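Local coordinates for protein transcriptional regulator, MarR family (Neisseria meningitidis serogroup B, PDB 3G3Z) that probably binds DNA as a dimeric transcription factor of the MarR family, using a winged helix-turn-helix domain, at residues N32-L37 with V65-L69; S45-I51 with R84-S90. One frame throughout, in Å; residues are numbered along the deposited sequence.

Contact 1: residues N32-L37 with V65-L69; sequences NLFAVL and VCKTL
Leu69 lays its isobutyl group across three side chains of the facing helix: its CD2 meets Leu33 CD2 at 3.6 Å, and its CD1 lies 3.8 Å from Val36 CG1 and 3.8 Å from Leu37 CD2. Both segments are regular alpha-helix, with Leu37 N hydrogen-bonded to Leu33 O at 2.9 Å and Leu69 N to Val65 O at 3.0 Å. Their short axes pass 10.2 Å apart and cross at -71°, a steep angle, with the side chains in touch drawn from about one and a half turns of each helix. The nearest CA pairs are Leu33 with Val65 (6.3 Å) and Val36 with Cys66 (7.4 Å). Val65 (chi1 t) points toward the other helix: its CG2 touches Asn32 CB at 3.6 Å, while its CG1 sits 3.8 Å from Leu33 CD2 and 3.9 Å from Val36 CG2. Val36, also t and pointing toward its partner, reaches Cys66 SG with CG2 at 4.0 Å. Leu33, Leu37 and Leu69 all adopt the mt rotamer; the first two leave their helix sideways and bring their ends in. Phe34 turns away, against Trp23 and Ile24 of helix 5-25, and Leu69 also touches Ile75 of strand 75-77. The pairing joins the first helix of the winged helix-turn-helix domain, 31-43, to helix 59-71, probably the recognition helix by its position in the MarR fold. No hydrogen bond or salt bridge links the segments, which bury 313 Å² between them; their fit rests on shape and apolar burial rather than polar pairing.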
loop_
_atom_site.group_PDB
_atom_site.type_symbol
_atom_site.label_atom_id
_atom_site.label_comp_id
_atom_site.label_asym_id
_atom_site.label_seq_id
_atom_site.Cartn_x
_atom_site.Cartn_y
_atom_site.Cartn_z
ATOM N N ASN A 32 10.419 -5.731 -2.318
ATOM C CA ASN A 32 11.787 -5.227 -2.227
ATOM C C ASN A 32 12.685 -5.716 -3.373
ATOM O O ASN A 32 13.424 -4.935 -3.948
ATOM C CB ASN A 32 12.399 -5.586 -0.861
ATOM C CG ASN A 32 11.592 -5.039 0.308
ATOM O OD1 ASN A 32 11.702 -5.527 1.441
ATOM N ND2 ASN A 32 10.790 -4.015 0.048
ATOM N N LEU A 33 12.617 -7.007 -3.696
ATOM C CA LEU A 33 13.386 -7.583 -4.802
ATOM C C LEU A 33 12.921 -7.058 -6.150
ATOM O O LEU A 33 13.735 -6.761 -7.039
ATOM C CB LEU A 33 13.243 -9.112 -4.794
ATOM C CG LEU A 33 14.140 -9.871 -3.827
ATOM C CD1 LEU A 33 13.534 -11.237 -3.518
ATOM C CD2 LEU A 33 15.554 -9.993 -4.414
ATOM N N PHE A 34 11.602 -6.982 -6.306
ATOM C CA PHE A 34 10.977 -6.442 -7.508
ATOM C C PHE A 34 11.437 -5.023 -7.782
ATOM O O PHE A 34 11.804 -4.679 -8.915
ATOM C CB PHE A 34 9.452 -6.485 -7.372
ATOM C CG PHE A 34 8.736 -5.943 -8.561
ATOM C CD1 PHE A 34 8.600 -6.713 -9.717
ATOM C CD2 PHE A 34 8.214 -4.656 -8.544
ATOM C CE1 PHE A 34 7.945 -6.209 -10.838
ATOM C CE2 PHE A 34 7.553 -4.147 -9.667
ATOM C CZ PHE A 34 7.423 -4.927 -10.807
ATOM N N ALA A 35 11.437 -4.206 -6.729
ATOM C CA ALA A 35 11.849 -2.817 -6.830
ATOM C C ALA A 35 13.228 -2.692 -7.504
ATOM O O ALA A 35 13.380 -1.912 -8.438
ATOM C CB ALA A 35 11.852 -2.159 -5.435
ATOM N N VAL A 36 14.209 -3.475 -7.052
ATOM C CA VAL A 36 15.565 -3.475 -7.643
ATOM C C VAL A 36 15.561 -4.086 -9.042
ATOM O O VAL A 36 15.919 -3.429 -10.016
ATOM C CB VAL A 36 16.606 -4.211 -6.727
ATOM C CG1 VAL A 36 18.016 -4.252 -7.377
ATOM C CG2 VAL A 36 16.693 -3.527 -5.397
ATOM N N LEU A 37 15.137 -5.342 -9.136
ATOM C CA LEU A 37 15.200 -6.109 -10.384
ATOM C C LEU A 37 14.414 -5.475 -11.541
ATOM O O LEU A 37 14.919 -5.359 -12.665
ATOM C CB LEU A 37 14.715 -7.548 -10.139
ATOM C CG LEU A 37 15.527 -8.390 -9.135
ATOM C CD1 LEU A 37 14.747 -9.631 -8.721
ATOM C CD2 LEU A 37 16.891 -8.761 -9.705
ATOM N N VAL A 65 18.783 -5.801 0.020
ATOM C CA VAL A 65 18.381 -6.561 -1.146
ATOM C C VAL A 65 19.503 -6.566 -2.191
ATOM O O VAL A 65 19.808 -7.606 -2.784
ATOM C CB VAL A 65 17.050 -6.021 -1.708
ATOM C CG1 VAL A 65 16.721 -6.658 -3.044
ATOM C CG2 VAL A 65 15.938 -6.291 -0.702
ATOM N N CYS A 66 20.143 -5.418 -2.382
ATOM C CA CYS A 66 21.263 -5.339 -3.321
ATOM C C CYS A 66 22.427 -6.255 -2.949
ATOM O O CYS A 66 23.015 -6.896 -3.829
ATOM C CB CYS A 66 21.727 -3.897 -3.493
ATOM S SG CYS A 66 20.464 -2.948 -4.367
ATOM N N LYS A 67 22.738 -6.336 -1.654
ATOM C CA LYS A 67 23.789 -7.242 -1.176
ATOM C C LYS A 67 23.477 -8.690 -1.566
ATOM O O LYS A 67 24.359 -9.403 -2.050
ATOM C CB LYS A 67 23.986 -7.105 0.343
ATOM C CG LYS A 67 25.172 -7.887 0.913
ATOM C CD LYS A 67 25.535 -7.416 2.334
ATOM C CE LYS A 67 26.675 -8.246 2.920
ATOM N NZ LYS A 67 27.183 -7.731 4.235
ATOM N N THR A 68 22.226 -9.114 -1.374
ATOM C CA THR A 68 21.810 -10.486 -1.710
ATOM C C THR A 68 21.912 -10.767 -3.205
ATOM O O THR A 68 22.451 -11.805 -3.611
ATOM C CB THR A 68 20.379 -10.830 -1.206
ATOM O OG1 THR A 68 20.285 -10.557 0.192
ATOM C CG2 THR A 68 20.069 -12.316 -1.420
ATOM N N LEU A 69 21.425 -9.831 -4.019
ATOM C CA LEU A 69 21.437 -9.997 -5.471
ATOM C C LEU A 69 22.849 -10.009 -6.081
ATOM O O LEU A 69 23.123 -10.776 -7.020
ATOM C CB LEU A 69 20.522 -8.963 -6.141
ATOM C CG LEU A 69 19.011 -9.142 -5.878
ATOM C CD1 LEU A 69 18.246 -7.904 -6.272
ATOM C CD2 LEU A 69 18.423 -10.370 -6.591
#

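Contact 2: residues S45-I51 with R84-S90; sequences SRTQKHI and RRKRLLS
This is a short antiparallel beta bridge, extended by a water-mediated turn contact, between the lead-in to helix 48-55 and the returning side of the wing, 84-90. Arg46 and Leu89 form a single hydrogen-bonded pair, CA atoms 5.3 Å apart: Arg46 N donates to Leu89 O at 3.1 Å and Leu89 N to Arg46 O at 2.9 Å. Ser45 CA adds a CH...O contact to Leu89 O at 3.1 Å. Ser45 to Thr47 are extended; the chain then turns helical, with Thr47 (chi1 p) as N-cap, its OG1 accepting from His50 N at 3.1 Å. Across from this start, Arg84 O takes Arg87 N at 2.9 Å in a turn. Water 1 accepts from Gln48 N at 2.8 Å and lies 2.9 Å from Arg85 O and 2.4 Å from Arg87 O. Gln48 (chi1 m, chi2 t) points toward the wing, its OE1 3.6 Å from Arg85 CA and hydrogen-bonded to Trp77 NE1. Leu89 CD2 packs 3.9 Å from Gln48 CG and 4.1 Å from Ile51 CD1. Strand 89-91 also pairs with strand 75-77, so the bridge adds a third extended segment, the arrangement characteristic of a winged helix.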
loop_
_atom_site.group_PDB
_atom_site.type_symbol
_atom_site.label_atom_id
_atom_site.label_comp_id
_atom_site.label_asym_id
_atom_site.label_seq_id
_atom_site.Cartn_x
_atom_site.Cartn_y
_atom_site.Cartn_z
ATOM N N SER A 45 20.721 1.251 -15.768
ATOM C CA SER A 45 21.495 1.571 -14.576
ATOM C C SER A 45 20.837 2.644 -13.724
ATOM O O SER A 45 20.354 3.649 -14.236
ATOM C CB SER A 45 22.903 1.991 -14.969
ATOM O OG SER A 45 23.549 0.908 -15.612
ATOM N N ARG A 46 20.802 2.409 -12.420
ATOM C CA ARG A 46 20.220 3.366 -11.487
ATOM C C ARG A 46 20.927 3.213 -10.157
ATOM O O ARG A 46 21.466 2.153 -9.852
ATOM C CB ARG A 46 18.716 3.109 -11.301
ATOM C CG ARG A 46 17.846 3.296 -12.534
ATOM C CD ARG A 46 17.716 4.766 -12.907
ATOM N NE ARG A 46 17.024 4.939 -14.182
ATOM C CZ ARG A 46 16.779 6.113 -14.754
ATOM N NH1 ARG A 46 17.172 7.241 -14.168
ATOM N NH2 ARG A 46 16.142 6.160 -15.921
ATOM N N THR A 47 20.929 4.269 -9.361
ATOM C CA THR A 47 21.542 4.203 -8.046
ATOM C C THR A 47 20.525 3.586 -7.101
ATOM O O THR A 47 19.328 3.598 -7.388
ATOM C CB THR A 47 21.916 5.598 -7.522
ATOM O OG1 THR A 47 20.726 6.381 -7.359
ATOM C CG2 THR A 47 22.881 6.310 -8.483
ATOM N N GLN A 48 21.004 3.049 -5.981
ATOM C CA GLN A 48 20.126 2.546 -4.930
ATOM C C GLN A 48 19.129 3.612 -4.493
ATOM O O GLN A 48 17.959 3.310 -4.204
ATOM C CB GLN A 48 20.953 2.091 -3.731
ATOM C CG GLN A 48 21.725 0.809 -3.973
ATOM C CD GLN A 48 22.692 0.483 -2.850
ATOM O OE1 GLN A 48 23.797 0.017 -3.098
ATOM N NE2 GLN A 48 22.279 0.727 -1.612
ATOM N N LYS A 49 19.599 4.861 -4.451
ATOM C CA LYS A 49 18.758 5.995 -4.077
ATOM C C LYS A 49 17.568 6.189 -5.019
ATOM O O LYS A 49 16.434 6.404 -4.560
ATOM C CB LYS A 49 19.580 7.282 -3.988
ATOM C CG LYS A 49 18.751 8.499 -3.589
ATOM C CD LYS A 49 19.500 9.350 -2.585
ATOM C CE LYS A 49 19.883 10.686 -3.159
ATOM N NZ LYS A 49 18.786 11.696 -2.925
ATOM N N HIS A 50 17.819 6.113 -6.326
ATOM C CA HIS A 50 16.743 6.253 -7.317
ATOM C C HIS A 50 15.661 5.181 -7.149
ATOM O O HIS A 50 14.458 5.474 -7.185
ATOM C CB HIS A 50 17.307 6.205 -8.740
ATOM C CG HIS A 50 16.252 6.171 -9.800
ATOM N ND1 HIS A 50 15.732 7.314 -10.368
ATOM C CD2 HIS A 50 15.597 5.134 -10.375
ATOM C CE1 HIS A 50 14.815 6.983 -11.259
ATOM N NE2 HIS A 50 14.713 5.667 -11.283
ATOM N N ILE A 51 16.110 3.940 -6.986
ATOM C CA ILE A 51 15.236 2.800 -6.751
ATOM C C ILE A 51 14.425 2.995 -5.466
ATOM O O ILE A 51 13.207 2.806 -5.466
ATOM C CB ILE A 51 16.078 1.497 -6.675
ATOM C CG1 ILE A 51 16.753 1.229 -8.024
ATOM C CG2 ILE A 51 15.230 0.306 -6.228
ATOM C CD1 ILE A 51 17.931 0.280 -7.936
ATOM N N ARG A 84 29.616 2.394 -2.745
ATOM C CA ARG A 84 28.769 1.673 -3.701
ATOM C C ARG A 84 27.315 2.153 -3.671
ATOM O O ARG A 84 26.622 2.111 -4.691
ATOM C CB ARG A 84 28.859 0.153 -3.500
ATOM C CG ARG A 84 28.528 -0.343 -2.099
ATOM C CD ARG A 84 28.633 -1.850 -2.027
ATOM N NE ARG A 84 28.796 -2.318 -0.653
ATOM C CZ ARG A 84 28.968 -3.591 -0.302
ATOM N NH1 ARG A 84 29.003 -4.548 -1.226
ATOM N NH2 ARG A 84 29.112 -3.912 0.977
ATOM N N ARG A 85 26.877 2.625 -2.501
ATOM C CA ARG A 85 25.498 3.087 -2.292
ATOM C C ARG A 85 25.126 4.308 -3.140
ATOM O O ARG A 85 23.978 4.452 -3.557
ATOM C CB ARG A 85 25.237 3.357 -0.806
ATOM C CG ARG A 85 26.234 4.295 -0.141
ATOM C CD ARG A 85 25.991 4.360 1.355
ATOM N NE ARG A 85 26.723 5.455 1.989
ATOM C CZ ARG A 85 26.263 6.698 2.112
ATOM N NH1 ARG A 85 25.065 7.022 1.641
ATOM N NH2 ARG A 85 27.004 7.620 2.709
ATOM N N LYS A 86 26.103 5.177 -3.391
ATOM C CA LYS A 86 25.927 6.311 -4.300
ATOM C C LYS A 86 26.457 6.018 -5.712
ATOM O O LYS A 86 26.640 6.934 -6.516
ATOM C CB LYS A 86 26.587 7.574 -3.733
ATOM C CG LYS A 86 28.001 7.375 -3.202
ATOM C CD LYS A 86 28.063 7.521 -1.691
ATOM C CE LYS A 86 28.144 8.992 -1.290
ATOM N NZ LYS A 86 28.738 9.190 0.060
ATOM N N ARG A 87 26.686 4.741 -6.010
ATOM C CA ARG A 87 27.270 4.327 -7.286
ATOM C C ARG A 87 26.248 3.565 -8.144
ATOM O O ARG A 87 25.346 2.913 -7.614
ATOM C CB ARG A 87 28.536 3.503 -7.027
ATOM C CG ARG A 87 29.449 3.317 -8.225
ATOM C CD ARG A 87 30.935 3.601 -7.917
ATOM N NE ARG A 87 31.359 3.273 -6.550
ATOM C CZ ARG A 87 31.680 2.054 -6.110
ATOM N NH1 ARG A 87 31.620 0.999 -6.915
ATOM N NH2 ARG A 87 32.057 1.888 -4.848
ATOM N N LEU A 88 26.392 3.668 -9.465
ATOM C CA LEU A 88 25.426 3.099 -10.407
ATOM C C LEU A 88 25.328 1.585 -10.328
ATOM O O LEU A 88 26.335 0.872 -10.351
ATOM C CB LEU A 88 25.746 3.509 -11.850
ATOM C CG LEU A 88 25.256 4.862 -12.363
ATOM C CD1 LEU A 88 26.004 5.243 -13.644
ATOM C CD2 LEU A 88 23.741 4.865 -12.589
ATOM N N LEU A 89 24.092 1.113 -10.249
ATOM C CA LEU A 89 23.792 -0.302 -10.154
ATOM C C LEU A 89 23.347 -0.816 -11.526
ATOM O O LEU A 89 22.592 -0.155 -12.238
ATOM C CB LEU A 89 22.692 -0.501 -9.116
ATOM C CG LEU A 89 22.579 -1.724 -8.221
ATOM C CD1 LEU A 89 23.905 -2.126 -7.594
ATOM C CD2 LEU A 89 21.555 -1.401 -7.140
ATOM N N SER A 90 23.819 -2.004 -11.877
ATOM C CA SER A 90 23.577 -2.597 -13.180
ATOM C C SER A 90 23.188 -4.071 -13.025
ATOM O O SER A 90 23.656 -4.751 -12.115
ATOM C CB SER A 90 24.850 -2.451 -14.020
ATOM O OG SER A 90 24.791 -3.201 -15.213
HETATM O O HOH W 1 23.723 2.617 -5.805
#

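Contacts 1 and 2 lie in one winged helix-turn-helix domain, their centres about 11 Å apart. Their segments alternate along the chain, 32-37, 45-51, 65-69, 84-90, so each contact spans a segment of the other. Helices 31-43, 48-55 and 59-71 follow in succession, and the strands 75-77 and 89-91 come next. The contacts meet directly: Cys66 SG lies 3.4 Å from Leu89 CD2 and 4.0 Å from Gln48 CG, while Ile51 CG2 packs 3.6 Å from Ala35 O. One continuous core thus ties the probable recognition helix to the wing, the two elements that commonly engage DNA in MarR relatives.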